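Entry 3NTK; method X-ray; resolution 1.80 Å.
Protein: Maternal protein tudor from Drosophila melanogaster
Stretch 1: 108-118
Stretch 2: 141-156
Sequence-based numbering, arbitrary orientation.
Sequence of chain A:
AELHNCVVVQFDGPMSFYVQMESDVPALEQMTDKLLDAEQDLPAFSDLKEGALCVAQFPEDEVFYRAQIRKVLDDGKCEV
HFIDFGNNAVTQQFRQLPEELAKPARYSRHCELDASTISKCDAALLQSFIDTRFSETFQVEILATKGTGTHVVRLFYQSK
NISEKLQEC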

ATOM      1  N   SER A 108       0.564   4.640   0.964  1.00 22.33           N
ATOM      2  CA  SER A 108       0.833   3.262   1.371  1.00 23.48           C
ATOM      3  C   SER A 108       2.351   3.182   1.205  1.00 24.01           C
ATOM      4  O   SER A 108       2.923   3.841   0.323  1.00 24.71           O
ATOM      5  CB  SER A 108       0.129   2.229   0.474  1.00 22.73           C
ATOM      6  OG  SER A 108       0.728   2.113  -0.803  1.00 26.18           O
ATOM      7  N   ARG A 109       3.012   2.413   2.060  1.00 21.17           N
ATOM      8  CA  ARG A 109       4.461   2.294   1.983  1.00 23.54           C
ATOM      9  C   ARG A 109       4.907   0.862   1.840  1.00 23.00           C
ATOM     10  O   ARG A 109       4.422  -0.018   2.549  1.00 21.48           O
ATOM     11  CB  ARG A 109       5.103   2.880   3.233  1.00 24.47           C
ATOM     12  CG  ARG A 109       4.701   4.299   3.491  1.00 28.54           C
ATOM     13  CD  ARG A 109       5.470   4.878   4.649  1.00 28.93           C
ATOM     14  NE  ARG A 109       4.968   6.203   4.986  1.00 30.36           N
ATOM     15  CZ  ARG A 109       5.579   7.037   5.816  1.00 31.32           C
ATOM     16  NH1 ARG A 109       6.721   6.680   6.392  1.00 30.08           N
ATOM     17  NH2 ARG A 109       5.044   8.221   6.072  1.00 31.93           N
ATOM     18  N   HIS A 110       5.824   0.626   0.908  1.00 20.94           N
ATOM     19  CA  HIS A 110       6.350  -0.707   0.717  1.00 20.84           C
ATOM     20  C   HIS A 110       7.414  -0.931   1.788  1.00 20.69           C
ATOM     21  O   HIS A 110       8.234  -0.041   2.066  1.00 20.74           O
ATOM     22  CB  HIS A 110       6.972  -0.861  -0.675  1.00 22.29           C
ATOM     23  CG  HIS A 110       7.443  -2.252  -0.963  1.00 25.82           C
ATOM     24  ND1 HIS A 110       8.773  -2.561  -1.161  1.00 27.32           N
ATOM     25  CD2 HIS A 110       6.769  -3.425  -1.037  1.00 24.57           C
ATOM     26  CE1 HIS A 110       8.896  -3.865  -1.343  1.00 26.92           C
ATOM     27  NE2 HIS A 110       7.697  -4.412  -1.272  1.00 27.13           N
ATOM     28  N   CYS A 111       7.394  -2.120   2.382  1.00 20.98           N
ATOM     29  CA  CYS A 111       8.333  -2.497   3.436  1.00 21.10           C
ATOM     30  C   CYS A 111       8.853  -3.907   3.241  1.00 22.37           C
ATOM     31  O   CYS A 111       8.225  -4.728   2.572  1.00 22.81           O
ATOM     32  CB  CYS A 111       7.653  -2.492   4.809  1.00 22.33           C
ATOM     33  SG  CYS A 111       6.911  -0.967   5.354  1.00 26.85           S
ATOM     34  N   GLU A 112      10.004  -4.186   3.850  1.00 23.02           N
ATOM     35  CA  GLU A 112      10.575  -5.524   3.829  1.00 24.43           C
ATOM     36  C   GLU A 112      11.218  -5.703   5.196  1.00 24.97           C
ATOM     37  O   GLU A 112      11.868  -4.796   5.711  1.00 23.00           O
ATOM     38  CB  GLU A 112      11.600  -5.717   2.701  1.00 27.90           C
ATOM     39  CG  GLU A 112      12.876  -4.907   2.768  1.00 32.96           C
ATOM     40  CD  GLU A 112      13.868  -5.324   1.681  1.00 36.60           C
ATOM     41  OE1 GLU A 112      13.453  -5.409   0.503  1.00 39.15           O
ATOM     42  OE2 GLU A 112      15.060  -5.564   1.989  1.00 33.58           O
ATOM     43  N   LEU A 113      11.009  -6.868   5.794  1.00 23.80           N
ATOM     44  CA  LEU A 113      11.553  -7.126   7.115  1.00 24.24           C
ATOM     45  C   LEU A 113      13.052  -7.326   7.152  1.00 24.53           C
ATOM     46  O   LEU A 113      13.652  -7.861   6.219  1.00 23.70           O
ATOM     47  CB  LEU A 113      10.912  -8.371   7.736  1.00 27.31           C
ATOM     48  CG  LEU A 113       9.490  -8.296   8.289  1.00 31.42           C
ATOM     49  CD1 LEU A 113       9.141  -9.633   8.936  1.00 32.97           C
ATOM     50  CD2 LEU A 113       9.392  -7.171   9.301  1.00 29.97           C
ATOM     51  N   ASP A 114      13.645  -6.874   8.250  1.00 23.06           N
ATOM     52  CA  ASP A 114      15.064  -7.069   8.501  1.00 24.31           C
ATOM     53  C   ASP A 114      15.042  -8.586   8.703  1.00 22.64           C
ATOM     54  O   ASP A 114      14.466  -9.071   9.671  1.00 22.68           O
ATOM     55  CB  ASP A 114      15.442  -6.362   9.803  1.00 25.37           C
ATOM     56  CG  ASP A 114      16.807  -6.768  10.332  1.00 28.78           C
ATOM     57  OD1 ASP A 114      17.407  -7.738   9.819  1.00 30.12           O
ATOM     58  OD2 ASP A 114      17.272  -6.108  11.284  1.00 31.73           O
ATOM     59  N   ALA A 115      15.651  -9.328   7.785  1.00 23.08           N
ATOM     60  CA  ALA A 115      15.641 -10.786   7.852  1.00 21.88           C
ATOM     61  C   ALA A 115      16.182 -11.422   9.140  1.00 23.59           C
ATOM     62  O   ALA A 115      15.847 -12.561   9.460  1.00 23.11           O
ATOM     63  CB  ALA A 115      16.379 -11.355   6.632  1.00 24.39           C
ATOM     64  N   SER A 116      17.003 -10.697   9.888  1.00 23.00           N
ATOM     65  CA  SER A 116      17.570 -11.256  11.113  1.00 25.30           C
ATOM     66  C   SER A 116      16.592 -11.271  12.293  1.00 26.13           C
ATOM     67  O   SER A 116      16.861 -11.905  13.316  1.00 26.92           O
ATOM     68  CB  SER A 116      18.805 -10.457  11.518  1.00 27.00           C
ATOM     69  OG  SER A 116      18.434  -9.165  11.968  1.00 29.33           O
ATOM     70  N   THR A 117      15.463 -10.585  12.148  1.00 24.77           N
ATOM     71  CA  THR A 117      14.483 -10.485  13.231  1.00 26.81           C
ATOM     72  C   THR A 117      13.456 -11.608  13.330  1.00 27.10           C
ATOM     73  O   THR A 117      12.671 -11.644  14.277  1.00 28.64           O
ATOM     74  CB  THR A 117      13.717  -9.154  13.154  1.00 25.60           C
ATOM     75  OG1 THR A 117      12.993  -9.092  11.920  1.00 28.73           O
ATOM     76  CG2 THR A 117      14.683  -7.981  13.229  1.00 27.73           C
ATOM     77  N   ILE A 118      13.444 -12.511  12.358  1.00 26.39           N
ATOM     78  CA  ILE A 118      12.505 -13.626  12.394  1.00 27.88           C
ATOM     79  C   ILE A 118      13.175 -14.920  11.958  1.00 27.34           C
ATOM     80  O   ILE A 118      14.168 -14.906  11.232  1.00 28.50           O
ATOM     81  CB  ILE A 118      11.273 -13.372  11.486  1.00 27.34           C
ATOM     82  CG1 ILE A 118      11.718 -13.120  10.045  1.00 28.59           C
ATOM     83  CG2 ILE A 118      10.470 -12.192  12.026  1.00 29.20           C
ATOM     84  CD1 ILE A 118      10.563 -13.004   9.061  1.00 32.26           C
ATOM     85  N   GLU A 141       9.566  -0.327  13.165  1.00 26.54           N
ATOM     86  CA  GLU A 141      10.722   0.488  13.489  1.00 28.11           C
ATOM     87  C   GLU A 141      11.380   0.608  12.122  1.00 27.39           C
ATOM     88  O   GLU A 141      11.712  -0.405  11.511  1.00 24.61           O
ATOM     89  CB  GLU A 141      11.668  -0.236  14.452  1.00 29.69           C
ATOM     90  CG  GLU A 141      12.750   0.668  15.040  1.00 34.86           C
ATOM     91  CD  GLU A 141      13.935  -0.103  15.612  1.00 37.57           C
ATOM     92  OE1 GLU A 141      13.738  -1.234  16.106  1.00 39.81           O
ATOM     93  OE2 GLU A 141      15.064   0.434  15.579  1.00 39.64           O
ATOM     94  N   ILE A 142      11.533   1.830  11.621  1.00 27.06           N
ATOM     95  CA  ILE A 142      12.152   2.020  10.312  1.00 28.97           C
ATOM     96  C   ILE A 142      13.666   2.097  10.453  1.00 30.79           C
ATOM     97  O   ILE A 142      14.206   3.052  11.016  1.00 29.77           O
ATOM     98  CB  ILE A 142      11.628   3.298   9.623  1.00 31.04           C
ATOM     99  CG1 ILE A 142      10.103   3.245   9.532  1.00 31.11           C
ATOM    100  CG2 ILE A 142      12.218   3.420   8.218  1.00 30.05           C
ATOM    101  CD1 ILE A 142       9.482   4.470   8.885  1.00 33.44           C
ATOM    102  N   LEU A 143      14.347   1.078   9.940  1.00 29.39           N
ATOM    103  CA  LEU A 143      15.795   1.015  10.022  1.00 31.86           C
ATOM    104  C   LEU A 143      16.445   1.791   8.890  1.00 33.01           C
ATOM    105  O   LEU A 143      17.556   2.303   9.036  1.00 36.08           O
ATOM    106  CB  LEU A 143      16.258  -0.446   9.988  1.00 32.70           C
ATOM    107  CG  LEU A 143      15.645  -1.362  11.052  1.00 34.78           C
ATOM    108  CD1 LEU A 143      16.196  -2.769  10.888  1.00 35.74           C
ATOM    109  CD2 LEU A 143      15.955  -0.829  12.437  1.00 36.29           C
ATOM    110  N   ALA A 144      15.754   1.875   7.759  1.00 30.79           N
ATOM    111  CA  ALA A 144      16.277   2.593   6.612  1.00 30.74           C
ATOM    112  C   ALA A 144      15.272   2.654   5.474  1.00 30.66           C
ATOM    113  O   ALA A 144      14.286   1.914   5.448  1.00 27.48           O
ATOM    114  CB  ALA A 144      17.556   1.928   6.127  1.00 33.23           C
ATOM    115  N   THR A 145      15.534   3.558   4.540  1.00 29.31           N
ATOM    116  CA  THR A 145      14.694   3.724   3.366  1.00 29.45           C
ATOM    117  C   THR A 145      15.631   3.560   2.174  1.00 29.24           C
ATOM    118  O   THR A 145      16.586   4.322   2.021  1.00 27.93           O
ATOM    119  CB  THR A 145      14.038   5.116   3.346  1.00 29.22           C
ATOM    120  OG1 THR A 145      13.153   5.235   4.466  1.00 32.20           O
ATOM    121  CG2 THR A 145      13.252   5.322   2.058  1.00 30.24           C
ATOM    122  N   LYS A 146      15.369   2.545   1.355  1.00 29.57           N
ATOM    123  CA  LYS A 146      16.190   2.255   0.183  1.00 30.63           C
ATOM    124  C   LYS A 146      16.024   3.287  -0.921  1.00 30.54           C
ATOM    125  O   LYS A 146      15.093   4.088  -0.900  1.00 30.98           O
ATOM    126  CB  LYS A 146      15.837   0.883  -0.391  1.00 30.03           C
ATOM    127  CG  LYS A 146      16.058  -0.285   0.546  1.00 31.08           C
ATOM    128  CD  LYS A 146      15.610  -1.561  -0.140  1.00 34.52           C
ATOM    129  CE  LYS A 146      15.943  -2.795   0.664  1.00 36.34           C
ATOM    130  NZ  LYS A 146      15.557  -4.003  -0.106  1.00 41.26           N
ATOM    131  N   GLY A 147      16.932   3.250  -1.891  1.00 31.76           N
ATOM    132  CA  GLY A 147      16.860   4.180  -3.003  1.00 32.77           C
ATOM    133  C   GLY A 147      15.572   4.032  -3.795  1.00 33.65           C
ATOM    134  O   GLY A 147      15.197   4.923  -4.554  1.00 34.75           O
ATOM    135  N   THR A 148      14.890   2.904  -3.617  1.00 33.18           N
ATOM    136  CA  THR A 148      13.633   2.639  -4.316  1.00 33.92           C
ATOM    137  C   THR A 148      12.430   3.153  -3.528  1.00 33.52           C
ATOM    138  O   THR A 148      11.299   3.136  -4.021  1.00 34.40           O
ATOM    139  CB  THR A 148      13.433   1.136  -4.543  1.00 34.86           C
ATOM    140  OG1 THR A 148      13.451   0.460  -3.277  1.00 34.39           O
ATOM    141  CG2 THR A 148      14.531   0.579  -5.431  1.00 36.58           C
ATOM    142  N   GLY A 149      12.675   3.595  -2.301  1.00 31.20           N
ATOM    143  CA  GLY A 149      11.600   4.104  -1.472  1.00 30.86           C
ATOM    144  C   GLY A 149      11.142   3.089  -0.441  1.00 29.54           C
ATOM    145  O   GLY A 149      10.423   3.430   0.495  1.00 28.92           O
ATOM    146  N   THR A 150      11.564   1.842  -0.614  1.00 27.26           N
ATOM    147  CA  THR A 150      11.188   0.772   0.305  1.00 27.66           C
ATOM    148  C   THR A 150      11.821   0.940   1.683  1.00 25.97           C
ATOM    149  O   THR A 150      13.002   1.268   1.790  1.00 24.36           O
ATOM    150  CB  THR A 150      11.617  -0.594  -0.250  1.00 27.08           C
ATOM    151  OG1 THR A 150      10.935  -0.842  -1.486  1.00 27.71           O
ATOM    152  CG2 THR A 150      11.293  -1.710   0.751  1.00 27.79           C
ATOM    153  N   HIS A 151      11.028   0.719   2.733  1.00 24.94           N
ATOM    154  CA  HIS A 151      11.528   0.808   4.103  1.00 25.14           C
ATOM    155  C   HIS A 151      11.965  -0.574   4.584  1.00 24.43           C
ATOM    156  O   HIS A 151      11.238  -1.546   4.394  1.00 23.83           O
ATOM    157  CB  HIS A 151      10.438   1.252   5.086  1.00 24.76           C
ATOM    158  CG  HIS A 151      10.032   2.686   4.973  1.00 28.52           C
ATOM    159  ND1 HIS A 151      10.941   3.719   4.908  1.00 27.61           N
ATOM    160  CD2 HIS A 151       8.808   3.264   5.011  1.00 30.43           C
ATOM    161  CE1 HIS A 151      10.295   4.872   4.912  1.00 30.82           C
ATOM    162  NE2 HIS A 151       8.999   4.623   4.976  1.00 30.63           N
ATOM    163  N   VAL A 152      13.138  -0.660   5.205  1.00 22.61           N
ATOM    164  CA  VAL A 152      13.590  -1.923   5.792  1.00 22.67           C
ATOM    165  C   VAL A 152      13.139  -1.720   7.233  1.00 21.64           C
ATOM    166  O   VAL A 152      13.520  -0.742   7.866  1.00 21.36           O
ATOM    167  CB  VAL A 152      15.115  -2.088   5.747  1.00 24.41           C
ATOM    168  CG1 VAL A 152      15.517  -3.351   6.526  1.00 24.26           C
ATOM    169  CG2 VAL A 152      15.581  -2.191   4.297  1.00 26.17           C
ATOM    170  N   VAL A 153      12.317  -2.628   7.747  1.00 21.52           N
ATOM    171  CA  VAL A 153      11.764  -2.455   9.085  1.00 22.99           C
ATOM    172  C   VAL A 153      11.814  -3.663  10.018  1.00 23.82           C
ATOM    173  O   VAL A 153      12.126  -4.778   9.612  1.00 23.17           O
ATOM    174  CB  VAL A 153      10.269  -2.040   8.992  1.00 24.93           C
ATOM    175  CG1 VAL A 153      10.097  -0.869   8.028  1.00 23.23           C
ATOM    176  CG2 VAL A 153       9.423  -3.236   8.531  1.00 23.05           C
ATOM    177  N   ARG A 154      11.506  -3.403  11.285  1.00 25.99           N
ATOM    178  CA  ARG A 154      11.400  -4.435  12.308  1.00 26.97           C
ATOM    179  C   ARG A 154       9.929  -4.323  12.682  1.00 25.31           C
ATOM    180  O   ARG A 154       9.428  -3.223  12.928  1.00 25.43           O
ATOM    181  CB  ARG A 154      12.278  -4.129  13.518  1.00 28.43           C
ATOM    182  CG  ARG A 154      13.753  -4.346  13.272  1.00 34.65           C
ATOM    183  CD  ARG A 154      14.561  -3.964  14.497  1.00 39.81           C
ATOM    184  NE  ARG A 154      15.991  -3.922  14.205  1.00 45.45           N
ATOM    185  CZ  ARG A 154      16.893  -3.335  14.983  1.00 45.93           C
ATOM    186  NH1 ARG A 154      16.517  -2.741  16.107  1.00 47.09           N
ATOM    187  NH2 ARG A 154      18.171  -3.333  14.633  1.00 48.82           N
ATOM    188  N   LEU A 155       9.240  -5.456  12.711  1.00 24.20           N
ATOM    189  CA  LEU A 155       7.811  -5.473  12.994  1.00 24.27           C
ATOM    190  C   LEU A 155       7.463  -5.810  14.442  1.00 24.06           C
ATOM    191  O   LEU A 155       8.084  -6.678  15.064  1.00 24.01           O
ATOM    192  CB  LEU A 155       7.127  -6.469  12.050  1.00 26.32           C
ATOM    193  CG  LEU A 155       5.601  -6.595  12.070  1.00 26.86           C
ATOM    194  CD1 LEU A 155       4.970  -5.301  11.597  1.00 27.29           C
ATOM    195  CD2 LEU A 155       5.179  -7.758  11.178  1.00 29.22           C
ATOM    196  N   PHE A 156       6.462  -5.111  14.964  1.00 24.67           N
ATOM    197  CA  PHE A 156       5.997  -5.322  16.329  1.00 24.49           C
ATOM    198  C   PHE A 156       4.482  -5.445  16.366  1.00 24.99           C
ATOM    199  O   PHE A 156       3.774  -4.930  15.497  1.00 23.65           O
ATOM    200  CB  PHE A 156       6.424  -4.166  17.238  1.00 26.11           C
ATOM    201  CG  PHE A 156       7.913  -3.968  17.313  1.00 28.87           C
ATOM    202  CD1 PHE A 156       8.614  -3.450  16.230  1.00 31.23           C
ATOM    203  CD2 PHE A 156       8.616  -4.320  18.461  1.00 31.59           C
ATOM    204  CE1 PHE A 156       9.999  -3.286  16.287  1.00 32.70           C
ATOM    205  CE2 PHE A 156      10.001  -4.161  18.529  1.00 33.19           C
ATOM    206  CZ  PHE A 156      10.692  -3.643  17.438  1.00 33.39           C
TER
HETATM  207  O   HOH W   1       8.129   2.737   1.640  1.00 44.65           O
HETATM  208  O   HOH W   2      10.659  -7.814  12.723  1.00 23.41           O

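Stretch 2 is a hairpin whose second strand, 151-156, lies parallel to strand 109-113, and the contact combines backbone pairing with side-chain contacts, most of them from the turn and the second strand.

That first strand contributes little of its own. Glu141 does not touch stretch 1, but its OE1 accepts from Arg154 NH1 at 3.2 Å in a salt bridge, holding one end of the arginine. Ile142 CD1 sits at the edge of the Arg109 guanidinium, 4.3 Å from NH1, and Leu143 CD1 comes within 3.5 Å of Asp114 OD2.

The turn opens with Lys146, m at chi1 and t at chi2 to chi4, which carries its amine to the carboxylate of Glu112. The salt bridge measures 2.6 Å from Lys146 NZ to Glu112 OE1, although NZ is modelled too close to its neighbour and its place is less sure. A type I turn runs from Lys146 to Gly149. Gly149 has a positive phi of 101°, where a CB would be jammed against the preceding carbonyl oxygen; the backbone itself calls for glycine. Its O receives a hydrogen bond from water 1 at 2.7 Å, and the same water donates to His110 O at 2.8 Å, bridging the two stretches just before the direct pairing begins.

Thr150 OG1 meets His110 ND1 at 2.8 Å, in a hydrogen bond near the plane of the imidazole ring. From His151 onward the parallel ladder takes over. Cys111 pairs with His151, Glu112 with Val152 and Leu113 with Val153. As parallel strands require, the bonds of Glu112 straddle its partner: Glu112 N donates to His151 O and Glu112 O accepts from Val153 N, both at 3.0 Å. His151 N to His110 O (3.0 Å) and Asp114 N to Val153 O (2.9 Å) complete the series. The His151 side chain adds a weak hydrogen bond, NE2 accepting from Arg109 NH1 at 3.4 Å.

Side chains alternate between faces. Val152 shares one with Glu112, while His151 and Val153 share the other with Cys111 and Leu113, and around Val153 the packing is apolar: Val153 CG1 lies 4.2 Å from Cys111 SG, and Val153 CG2 4.0 Å from Leu113 CD2.

Arg154 points its CA-to-CB bond away, yet its long chain still packs CG against Thr117 CG2 at 3.8 Å and forms a long salt bridge, NE to Asp114 OD2 at 3.9 Å. Leu155 closes the contact, with CB 3.6 Å from Leu113 CD2, while water 2 links its N to Thr117 OG1, at 2.8 Å from each.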